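Local atomic coordinates of DNA-(apurinic or apyrimidinic site) endonuclease 2 (Xenopus laevis, PDB entry 6WCD), a protein that removes blocked or damaged 3' ends of DNA as a 3'-5' exonuclease and weakly incises the backbone beside abasic sites during base excision repair. Residues Lys36-Leu41 / Phe58-Gly64; Pro78-Gly84 / Ala119-Arg125; Val96-Thr102 / Thr166-Ile171. All blocks are in the same frame, centred on the assembly; numbering follows the deposited sequence. Where two conformers were deposited one is given.

Contact 1. Residues Lys36-Leu41 / Phe58-Gly64; sequences KVTRDL and FSRVRSG
T38 OG1 is gripped from two directions: G64 N donates to it at 2.9 Å, nearly straight (170°), and the hydroxyl in turn donates to D40 OD1 at 2.6 Å. The other carboxylate oxygen, D40 OD2, accepts from S63 OG at 2.7 Å. Both D40 oxygens accept on their syn lone pairs, OD1 from its own segment and OD2 from 58-64, so the carboxylate is held at both ends. With OG1 set between its own backbone N and carbonyl carbon (chi1 47°), the T38 methyl faces the S59 and R62 carbonyls, CG2 lying 3.5 Å from R62 O. An alanine here would remove the hydroxyl, probably leaving G64 N without its acceptor and the D40 carboxylate freer to turn.

R39 lays its CG over one face of the F58 ring, 3.6 Å from the centroid, a CH-pi contact, while V37 O lies in plane at the ring edge; the guanidinium makes a salt bridge with E327. Waters bridge V37 O to S59 N and R39 N to S59 O. Near the magnesium site, where K36 neighbours the metal ligands N9 and E34, hydrogen bonds through T38 and D40 thus join two loops that lack strand pairing.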
loop_
_atom_site.group_PDB
_atom_site.type_symbol
_atom_site.label_atom_id
_atom_site.label_comp_id
_atom_site.label_asym_id
_atom_site.label_seq_id
_atom_site.Cartn_x
_atom_site.Cartn_y
_atom_site.Cartn_z
ATOM N N LYS A 36 -3.426 -7.711 -10.192
ATOM C CA LYS A 36 -3.283 -8.578 -11.362
ATOM C C LYS A 36 -3.795 -7.913 -12.619
ATOM O O LYS A 36 -4.062 -8.574 -13.605
ATOM C CB LYS A 36 -3.892 -9.973 -11.143
ATOM C CG LYS A 36 -3.287 -10.694 -9.930
ATOM C CD LYS A 36 -3.707 -12.151 -9.796
ATOM C CE LYS A 36 -3.122 -12.728 -8.535
ATOM N NZ LYS A 36 -3.304 -14.213 -8.565
ATOM N N VAL A 37 -3.835 -6.593 -12.620
ATOM C CA VAL A 37 -4.172 -5.823 -13.807
ATOM C C VAL A 37 -2.901 -5.299 -14.459
ATOM O O VAL A 37 -2.145 -4.547 -13.832
ATOM C CB VAL A 37 -5.114 -4.651 -13.472
ATOM C CG1 VAL A 37 -5.448 -3.856 -14.742
ATOM C CG2 VAL A 37 -6.409 -5.154 -12.811
ATOM N N THR A 38 -2.683 -5.649 -15.713
ATOM C CA THR A 38 -1.651 -5.062 -16.530
ATOM C C THR A 38 -2.293 -4.354 -17.704
ATOM O O THR A 38 -3.457 -4.625 -18.069
ATOM C CB THR A 38 -0.632 -6.141 -16.974
ATOM O OG1 THR A 38 -1.302 -7.303 -17.461
ATOM C CG2 THR A 38 0.216 -6.557 -15.813
ATOM N N ARG A 39 -1.530 -3.458 -18.362
ATOM C CA ARG A 39 -2.180 -2.577 -19.329
ATOM C C ARG A 39 -2.629 -3.328 -20.569
ATOM O O ARG A 39 -3.586 -2.893 -21.245
ATOM C CB ARG A 39 -1.260 -1.441 -19.751
ATOM C CG ARG A 39 -1.475 -0.228 -18.852
ATOM C CD ARG A 39 -0.753 0.980 -19.379
ATOM N NE ARG A 39 -1.426 1.687 -20.464
ATOM C CZ ARG A 39 -0.862 2.721 -21.079
ATOM N NH1 ARG A 39 0.356 3.091 -20.700
ATOM N NH2 ARG A 39 -1.482 3.382 -22.026
ATOM N N ASP A 40 -1.942 -4.418 -20.944
ATOM C CA ASP A 40 -2.310 -5.204 -22.106
ATOM C C ASP A 40 -3.713 -5.794 -22.016
ATOM O O ASP A 40 -4.303 -6.086 -23.064
ATOM C CB ASP A 40 -1.272 -6.325 -22.307
ATOM C CG ASP A 40 -1.189 -7.297 -21.131
ATOM O OD1 ASP A 40 -1.053 -6.862 -19.986
ATOM O OD2 ASP A 40 -1.222 -8.525 -21.346
ATOM N N LEU A 41 -4.255 -5.930 -20.790
ATOM C CA LEU A 41 -5.556 -6.573 -20.624
ATOM C C LEU A 41 -6.733 -5.657 -20.974
ATOM O O LEU A 41 -7.834 -6.181 -21.176
ATOM C CB LEU A 41 -5.759 -7.004 -19.179
ATOM C CG LEU A 41 -4.659 -7.936 -18.635
ATOM C CD1 LEU A 41 -4.987 -8.198 -17.153
ATOM C CD2 LEU A 41 -4.605 -9.180 -19.405
ATOM N N PHE A 58 1.102 -0.503 -13.047
ATOM C CA PHE A 58 1.013 -1.738 -13.804
ATOM C C PHE A 58 2.377 -2.390 -13.960
ATOM O O PHE A 58 3.350 -1.719 -14.328
ATOM C CB PHE A 58 0.484 -1.428 -15.193
ATOM C CG PHE A 58 -0.816 -0.725 -15.227
ATOM C CD1 PHE A 58 -1.991 -1.383 -14.995
ATOM C CD2 PHE A 58 -0.877 0.616 -15.595
ATOM C CE1 PHE A 58 -3.212 -0.767 -15.077
ATOM C CE2 PHE A 58 -2.093 1.295 -15.657
ATOM C CZ PHE A 58 -3.275 0.595 -15.438
ATOM N N SER A 59 2.432 -3.695 -13.754
ATOM C CA SER A 59 3.668 -4.407 -14.007
ATOM C C SER A 59 4.035 -4.301 -15.475
ATOM O O SER A 59 3.185 -4.413 -16.360
ATOM C CB SER A 59 3.515 -5.846 -13.654
ATOM O OG SER A 59 4.600 -6.607 -14.135
ATOM N N ARG A 60 5.325 -4.182 -15.758
ATOM C CA ARG A 60 5.772 -4.130 -17.119
ATOM C C ARG A 60 6.501 -5.410 -17.491
ATOM O O ARG A 60 6.991 -5.508 -18.604
ATOM C CB ARG A 60 6.743 -2.961 -17.276
ATOM C CG ARG A 60 6.069 -1.604 -17.220
ATOM C CD ARG A 60 6.943 -0.561 -16.570
ATOM N NE ARG A 60 6.430 0.791 -16.782
ATOM C CZ ARG A 60 5.394 1.323 -16.136
ATOM N NH1 ARG A 60 4.731 0.624 -15.222
ATOM N NH2 ARG A 60 5.026 2.567 -16.405
ATOM N N VAL A 61 6.530 -6.418 -16.617
ATOM C CA VAL A 61 7.366 -7.597 -16.896
ATOM C C VAL A 61 6.623 -8.890 -17.168
ATOM O O VAL A 61 7.271 -9.899 -17.508
ATOM C CB VAL A 61 8.377 -7.858 -15.758
ATOM C CG1 VAL A 61 9.303 -6.650 -15.573
ATOM C CG2 VAL A 61 7.680 -8.244 -14.506
ATOM N N ARG A 62 5.322 -8.939 -16.908
ATOM C CA ARG A 62 4.552 -10.159 -17.038
ATOM C C ARG A 62 3.081 -9.768 -17.008
ATOM O O ARG A 62 2.681 -8.967 -16.176
ATOM C CB ARG A 62 4.803 -11.075 -15.829
ATOM C CG ARG A 62 4.156 -12.445 -15.878
ATOM C CD ARG A 62 4.724 -13.340 -14.777
ATOM N NE ARG A 62 6.180 -13.249 -14.728
ATOM C CZ ARG A 62 6.910 -13.252 -13.619
ATOM N NH1 ARG A 62 6.333 -13.379 -12.437
ATOM N NH2 ARG A 62 8.229 -13.149 -13.698
ATOM N N SER A 63 2.278 -10.340 -17.885
ATOM C CA SER A 63 0.832 -10.052 -17.908
ATOM C C SER A 63 0.108 -10.657 -16.707
ATOM O O SER A 63 0.380 -11.783 -16.262
ATOM C CB SER A 63 0.268 -10.593 -19.212
ATOM O OG SER A 63 -1.121 -10.351 -19.346
ATOM N N GLY A 64 -0.823 -9.886 -16.161
ATOM C CA GLY A 64 -1.638 -10.397 -15.067
ATOM C C GLY A 64 -0.924 -10.595 -13.771
ATOM O O GLY A 64 -1.353 -11.415 -12.955
HETATM O O HOH W 1 0.305 -5.139 -12.631
HETATM O O HOH W 2 1.327 -3.241 -17.985
#

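Contact 2. Residues Pro78-Gly84 / Ala119-Arg125; sequences PQAAEEG and AVLTQHR
Over one face of the H124 imidazole sits P78 CB, 4.2 Å from the ring centroid, a CH-pi contact at the end of the strand pair. Two bonds fix the ring's rotation: NE2 pairs with T122 OG1 at 2.8 Å, two residues back on the same strand, and ND1 is hydrogen-bonded to the carbonyl oxygen of T76. The second flat group, the Q79 amide, crosses the R125 side chain at about a right angle, its CD 3.5 Å from R125 CG. Folded back at chi2 (72°), Q79 brings OE1 to R125 N at 2.9 Å, the donor standing above the carbonyl plane; its NE2 reaches I312 O.

Q79 and A80 both face Q123, a classic beta bulge, with Q79 N and A80 O bonded to Q123 O and N. Beyond it the antiparallel register is regular. E82 and L121 exchange two backbone bonds as a hydrogen-bonded pair, A81-T122 and E83-V120 are non-hydrogen-bonded pairs, and G84 N closes the row on A119 O at 2.9 Å. L121 CD1 folds against G84 O, 3.2 Å away.

The pair belongs to one sheet of the DNase I-like beta sandwich. A81, E83, V120 and T122 point to the face that packs on strands 53-57 and 68-72 of the other sheet, whereas E82, L121 and Q123 occupy the opposite face. The acids on these two faces have separate partners: E83 meets S57 and R60, E82 has donors from the 96-102 loop, Y99 among them. Buried carboxylates so supplied are probably stabilised as anions, consistent with charged side chains on a buried strand.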
loop_
_atom_site.group_PDB
_atom_site.type_symbol
_atom_site.label_atom_id
_atom_site.label_comp_id
_atom_site.label_asym_id
_atom_site.label_seq_id
_atom_site.Cartn_x
_atom_site.Cartn_y
_atom_site.Cartn_z
ATOM N N PRO A 78 -6.328 13.501 -5.241
ATOM C CA PRO A 78 -4.984 13.917 -4.879
ATOM C C PRO A 78 -4.468 15.078 -5.701
ATOM O O PRO A 78 -4.777 15.237 -6.892
ATOM C CB PRO A 78 -4.143 12.653 -5.105
ATOM C CG PRO A 78 -4.876 11.897 -6.134
ATOM C CD PRO A 78 -6.321 12.146 -5.870
ATOM N N GLN A 79 -3.620 15.879 -5.056
ATOM C CA GLN A 79 -2.944 16.956 -5.755
ATOM C C GLN A 79 -1.825 16.444 -6.634
ATOM O O GLN A 79 -1.454 17.114 -7.612
ATOM C CB GLN A 79 -2.406 17.981 -4.740
ATOM C CG GLN A 79 -3.470 18.936 -4.143
ATOM C CD GLN A 79 -4.450 18.321 -3.151
ATOM O OE1 GLN A 79 -4.212 17.261 -2.580
ATOM N NE2 GLN A 79 -5.562 19.024 -2.916
ATOM N N ALA A 80 -1.281 15.272 -6.333
ATOM C CA ALA A 80 -0.183 14.707 -7.076
ATOM C C ALA A 80 -0.254 13.193 -6.952
ATOM O O ALA A 80 -0.796 12.650 -5.998
ATOM C CB ALA A 80 1.166 15.209 -6.571
ATOM N N ALA A 81 0.338 12.507 -7.919
ATOM C CA ALA A 81 0.352 11.050 -7.907
ATOM C C ALA A 81 1.489 10.557 -8.789
ATOM O O ALA A 81 1.791 11.161 -9.820
ATOM C CB ALA A 81 -0.974 10.446 -8.403
ATOM N N GLU A 82 2.114 9.472 -8.380
ATOM C CA GLU A 82 3.294 8.964 -9.066
ATOM C C GLU A 82 3.425 7.473 -8.899
ATOM O O GLU A 82 3.189 6.965 -7.802
ATOM C CB GLU A 82 4.531 9.686 -8.508
ATOM C CG GLU A 82 5.806 9.441 -9.258
ATOM C CD GLU A 82 7.005 10.273 -8.735
ATOM O OE1 GLU A 82 6.809 11.223 -7.966
ATOM O OE2 GLU A 82 8.139 9.960 -9.126
ATOM N N GLU A 83 3.872 6.759 -9.946
ATOM C CA GLU A 83 4.144 5.342 -9.890
ATOM C C GLU A 83 5.570 5.109 -9.381
ATOM O O GLU A 83 6.506 5.833 -9.760
ATOM C CB GLU A 83 4.076 4.752 -11.308
ATOM C CG GLU A 83 2.881 4.111 -11.792
ATOM C CD GLU A 83 3.258 3.354 -13.081
ATOM O OE1 GLU A 83 3.533 2.137 -12.999
ATOM O OE2 GLU A 83 3.361 4.008 -14.144
ATOM N N GLY A 84 5.756 4.051 -8.610
ATOM C CA GLY A 84 7.071 3.585 -8.276
ATOM C C GLY A 84 7.639 4.345 -7.100
ATOM O O GLY A 84 7.072 5.315 -6.620
ATOM N N ALA A 119 4.345 -0.215 -6.404
ATOM C CA ALA A 119 4.152 0.976 -5.586
ATOM C C ALA A 119 3.429 2.073 -6.353
ATOM O O ALA A 119 3.720 2.322 -7.533
ATOM C CB ALA A 119 5.478 1.527 -5.096
ATOM N N VAL A 120 2.512 2.742 -5.696
ATOM C CA VAL A 120 1.883 3.940 -6.228
ATOM C C VAL A 120 1.752 4.916 -5.061
ATOM O O VAL A 120 1.461 4.520 -3.922
ATOM C CB VAL A 120 0.553 3.633 -6.955
ATOM C CG1 VAL A 120 -0.479 3.148 -6.047
ATOM C CG2 VAL A 120 0.071 4.860 -7.756
ATOM N N LEU A 121 2.054 6.156 -5.343
ATOM C CA LEU A 121 2.031 7.245 -4.358
ATOM C C LEU A 121 0.980 8.264 -4.739
ATOM O O LEU A 121 0.904 8.696 -5.897
ATOM C CB LEU A 121 3.371 7.971 -4.251
ATOM C CG LEU A 121 4.466 7.151 -3.562
ATOM C CD1 LEU A 121 4.929 5.982 -4.362
ATOM C CD2 LEU A 121 5.630 8.086 -3.205
ATOM N N THR A 122 0.164 8.669 -3.749
ATOM C CA THR A 122 -0.808 9.744 -3.955
ATOM C C THR A 122 -0.604 10.763 -2.839
ATOM O O THR A 122 -0.274 10.392 -1.712
ATOM C CB THR A 122 -2.256 9.225 -4.003
ATOM O OG1 THR A 122 -2.589 8.466 -2.851
ATOM C CG2 THR A 122 -2.562 8.354 -5.236
ATOM N N GLN A 123 -0.737 12.041 -3.176
ATOM C CA GLN A 123 -0.505 13.095 -2.204
ATOM C C GLN A 123 -1.768 13.920 -2.074
ATOM O O GLN A 123 -2.321 14.374 -3.070
ATOM C CB GLN A 123 0.692 13.934 -2.643
ATOM C CG GLN A 123 1.181 14.914 -1.658
ATOM C CD GLN A 123 2.527 15.456 -2.100
ATOM O OE1 GLN A 123 2.585 16.397 -2.893
ATOM N NE2 GLN A 123 3.607 14.845 -1.625
ATOM N N HIS A 124 -2.192 14.123 -0.820
ATOM C CA HIS A 124 -3.493 14.662 -0.463
ATOM C C HIS A 124 -3.280 15.832 0.484
ATOM O O HIS A 124 -2.557 15.709 1.475
ATOM C CB HIS A 124 -4.326 13.580 0.245
ATOM C CG HIS A 124 -4.418 12.292 -0.519
ATOM N ND1 HIS A 124 -5.460 11.995 -1.362
ATOM C CD2 HIS A 124 -3.552 11.253 -0.609
ATOM C CE1 HIS A 124 -5.226 10.823 -1.942
ATOM N NE2 HIS A 124 -4.089 10.348 -1.499
ATOM N N ARG A 125 -3.980 16.925 0.280
ATOM C CA ARG A 125 -3.950 17.961 1.310
ATOM C C ARG A 125 -4.981 17.614 2.381
ATOM O O ARG A 125 -6.070 17.106 2.079
ATOM C CB ARG A 125 -4.257 19.311 0.704
ATOM C CG ARG A 125 -3.162 19.808 -0.236
ATOM C CD ARG A 125 -1.834 20.157 0.511
ATOM N NE ARG A 125 -1.770 21.580 0.871
ATOM C CZ ARG A 125 -0.813 22.154 1.603
ATOM N NH1 ARG A 125 -0.861 23.456 1.842
ATOM N NH2 ARG A 125 0.186 21.451 2.110
#

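Contact 3. Residues Val96-Thr102 / Thr166-Ile171; sequences VGCYGNT and TRAEAI
R167 carries the contact, presenting one edge of its guanidinium to the carbonyl of G97: NH2 donates to G97 O at 2.8 Å (140°), and NE adds a weak bond to the same oxygen at 3.0 Å. Y99 covers one face of the group, its CD1 3.5 Å above the plane and over the centre, with ring and guanidinium planes 50° apart. The R167 chain leaves the helix with CG anti to the backbone N (chi1 -178°) and bends at chi2, which carries its end alongside the Y99 side chain, the two pointing the same way.

Beside this polar grip, apolar atoms fill in. I171 CD1 reaches V96 CG1 at 4.2 Å. A170 CB approaches C98 O and G100 N, while T166 CG2 rests 3.6 Å from N101 O. G100 runs close against the helix, its CA 4.1 Å from T166 CG2 and its N beside A170 CB, with backbone angles that favour glycine.

The second shell holds these groups in place. E82 receives the Y99 hydroxyl and the backbone N atoms of V96 and G97, and forms a long, weak ion pair with R167 NH2; R167 NH1 also makes a weak bond to L85 O. On the inner side of the helix, I171 and A168 rest on strand 133-142, and I171 also meets L121.

Lying away from the annotated sites, this is a surface loop laid across helix 152-173, one of the helices flanking the central beta sandwich of the DNase I-like fold.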
loop_
_atom_site.group_PDB
_atom_site.type_symbol
_atom_site.label_atom_id
_atom_site.label_comp_id
_atom_site.label_asym_id
_atom_site.label_seq_id
_atom_site.Cartn_x
_atom_site.Cartn_y
_atom_site.Cartn_z
ATOM N N VAL A 96 5.228 13.443 -7.358
ATOM C CA VAL A 96 5.450 13.663 -5.930
ATOM C C VAL A 96 6.875 14.091 -5.621
ATOM O O VAL A 96 7.121 14.913 -4.739
ATOM C CB VAL A 96 5.108 12.366 -5.183
ATOM C CG1 VAL A 96 5.564 12.448 -3.752
ATOM C CG2 VAL A 96 3.605 12.061 -5.327
ATOM N N GLY A 97 7.858 13.485 -6.281
ATOM C CA GLY A 97 9.226 13.900 -6.003
ATOM C C GLY A 97 9.740 13.466 -4.629
ATOM O O GLY A 97 9.249 12.533 -4.003
ATOM N N CYS A 98 10.757 14.192 -4.159
ATOM C CA CYS A 98 11.438 13.903 -2.889
ATOM C C CYS A 98 11.971 12.464 -2.871
ATOM O O CYS A 98 11.516 11.617 -2.121
ATOM C CB CYS A 98 10.507 14.077 -1.680
ATOM S SG CYS A 98 9.804 15.718 -1.539
ATOM N N TYR A 99 12.965 12.222 -3.727
ATOM C CA TYR A 99 13.435 10.848 -3.952
ATOM C C TYR A 99 14.407 10.317 -2.895
ATOM O O TYR A 99 14.469 9.092 -2.685
ATOM C CB TYR A 99 14.053 10.791 -5.339
ATOM C CG TYR A 99 13.009 11.032 -6.400
ATOM C CD1 TYR A 99 11.987 10.133 -6.596
ATOM C CD2 TYR A 99 13.013 12.169 -7.151
ATOM C CE1 TYR A 99 11.006 10.370 -7.552
ATOM C CE2 TYR A 99 12.035 12.408 -8.113
ATOM C CZ TYR A 99 11.044 11.503 -8.307
ATOM O OH TYR A 99 10.062 11.752 -9.258
ATOM N N GLY A 100 15.153 11.168 -2.235
ATOM C CA GLY A 100 16.199 10.741 -1.337
ATOM C C GLY A 100 17.451 10.309 -2.104
ATOM O O GLY A 100 17.517 10.311 -3.335
ATOM N N ASN A 101 18.462 9.943 -1.331
ATOM C CA ASN A 101 19.778 9.645 -1.862
ATOM C C ASN A 101 19.809 8.181 -2.277
ATOM O O ASN A 101 19.750 7.287 -1.433
ATOM C CB ASN A 101 20.844 9.958 -0.816
ATOM C CG ASN A 101 22.241 9.694 -1.324
ATOM O OD1 ASN A 101 22.426 8.904 -2.221
ATOM N ND2 ASN A 101 23.227 10.384 -0.764
ATOM N N THR A 102 19.899 7.927 -3.581
ATOM C CA THR A 102 19.937 6.542 -4.056
ATOM C C THR A 102 21.297 6.200 -4.650
ATOM O O THR A 102 21.397 5.342 -5.527
ATOM C CB THR A 102 18.799 6.240 -5.042
ATOM O OG1 THR A 102 18.858 7.157 -6.140
ATOM C CG2 THR A 102 17.454 6.371 -4.366
ATOM N N THR A 166 14.122 4.688 1.957
ATOM C CA THR A 166 14.758 5.899 1.447
ATOM C C THR A 166 13.707 6.889 0.975
ATOM O O THR A 166 13.763 8.084 1.284
ATOM C CB THR A 166 15.711 5.534 0.313
ATOM O OG1 THR A 166 16.781 4.724 0.816
ATOM C CG2 THR A 166 16.361 6.795 -0.273
ATOM N N ARG A 167 12.754 6.422 0.184
ATOM C CA ARG A 167 11.776 7.340 -0.381
ATOM C C ARG A 167 10.850 7.897 0.698
ATOM O O ARG A 167 10.546 9.089 0.712
ATOM C CB ARG A 167 10.968 6.637 -1.471
ATOM C CG ARG A 167 9.943 7.559 -2.138
ATOM C CD ARG A 167 10.644 8.665 -2.916
ATOM N NE ARG A 167 9.737 9.592 -3.590
ATOM C CZ ARG A 167 9.101 9.317 -4.718
ATOM N NH1 ARG A 167 9.212 8.141 -5.278
ATOM N NH2 ARG A 167 8.311 10.237 -5.296
ATOM N N ALA A 168 10.336 7.027 1.569
ATOM C CA ALA A 168 9.362 7.456 2.570
ATOM C C ALA A 168 9.972 8.461 3.521
ATOM O O ALA A 168 9.326 9.467 3.871
ATOM C CB ALA A 168 8.846 6.248 3.320
ATOM N N GLU A 169 11.219 8.237 3.940
ATOM C CA GLU A 169 11.885 9.186 4.836
ATOM C C GLU A 169 12.203 10.491 4.124
ATOM O O GLU A 169 12.144 11.572 4.752
ATOM C CB GLU A 169 13.124 8.533 5.452
ATOM C CG GLU A 169 12.702 7.411 6.388
ATOM C CD GLU A 169 13.852 6.758 7.123
ATOM O OE1 GLU A 169 15.039 7.151 6.939
ATOM O OE2 GLU A 169 13.555 5.837 7.896
ATOM N N ALA A 170 12.480 10.452 2.823
ATOM C CA ALA A 170 12.773 11.701 2.128
ATOM C C ALA A 170 11.513 12.540 1.977
ATOM O O ALA A 170 11.555 13.768 2.165
ATOM C CB ALA A 170 13.368 11.433 0.750
ATOM N N ILE A 171 10.390 11.900 1.692
ATOM C CA ILE A 171 9.134 12.663 1.617
ATOM C C ILE A 171 8.842 13.254 2.983
ATOM O O ILE A 171 8.481 14.432 3.106
ATOM C CB ILE A 171 7.988 11.768 1.118
ATOM C CG1 ILE A 171 8.273 11.340 -0.320
ATOM C CG2 ILE A 171 6.646 12.480 1.248
ATOM C CD1 ILE A 171 7.398 10.147 -0.797
#

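How the contacts relate
From the N terminus, contact 1 comes first, closing the excursion through helix 44-47 and strand 53-57 and completing itself before contact 2 opens. Contact 2 then joins strand 80-83 to strand 119-127 across a largely irregular connection that includes helix 107-114. Contact 3 starts inside that connection and ends on helix 152-173, so contacts 2 and 3 cross along the chain. E83 links contact 2 back to contact 1 through a salt bridge with R60, and E82 links it forward to contact 3, where L121 also packs on I171. Contacts 1 and 3 do not touch; the strand pair between them ties the loops of contact 1 to helix 152-173.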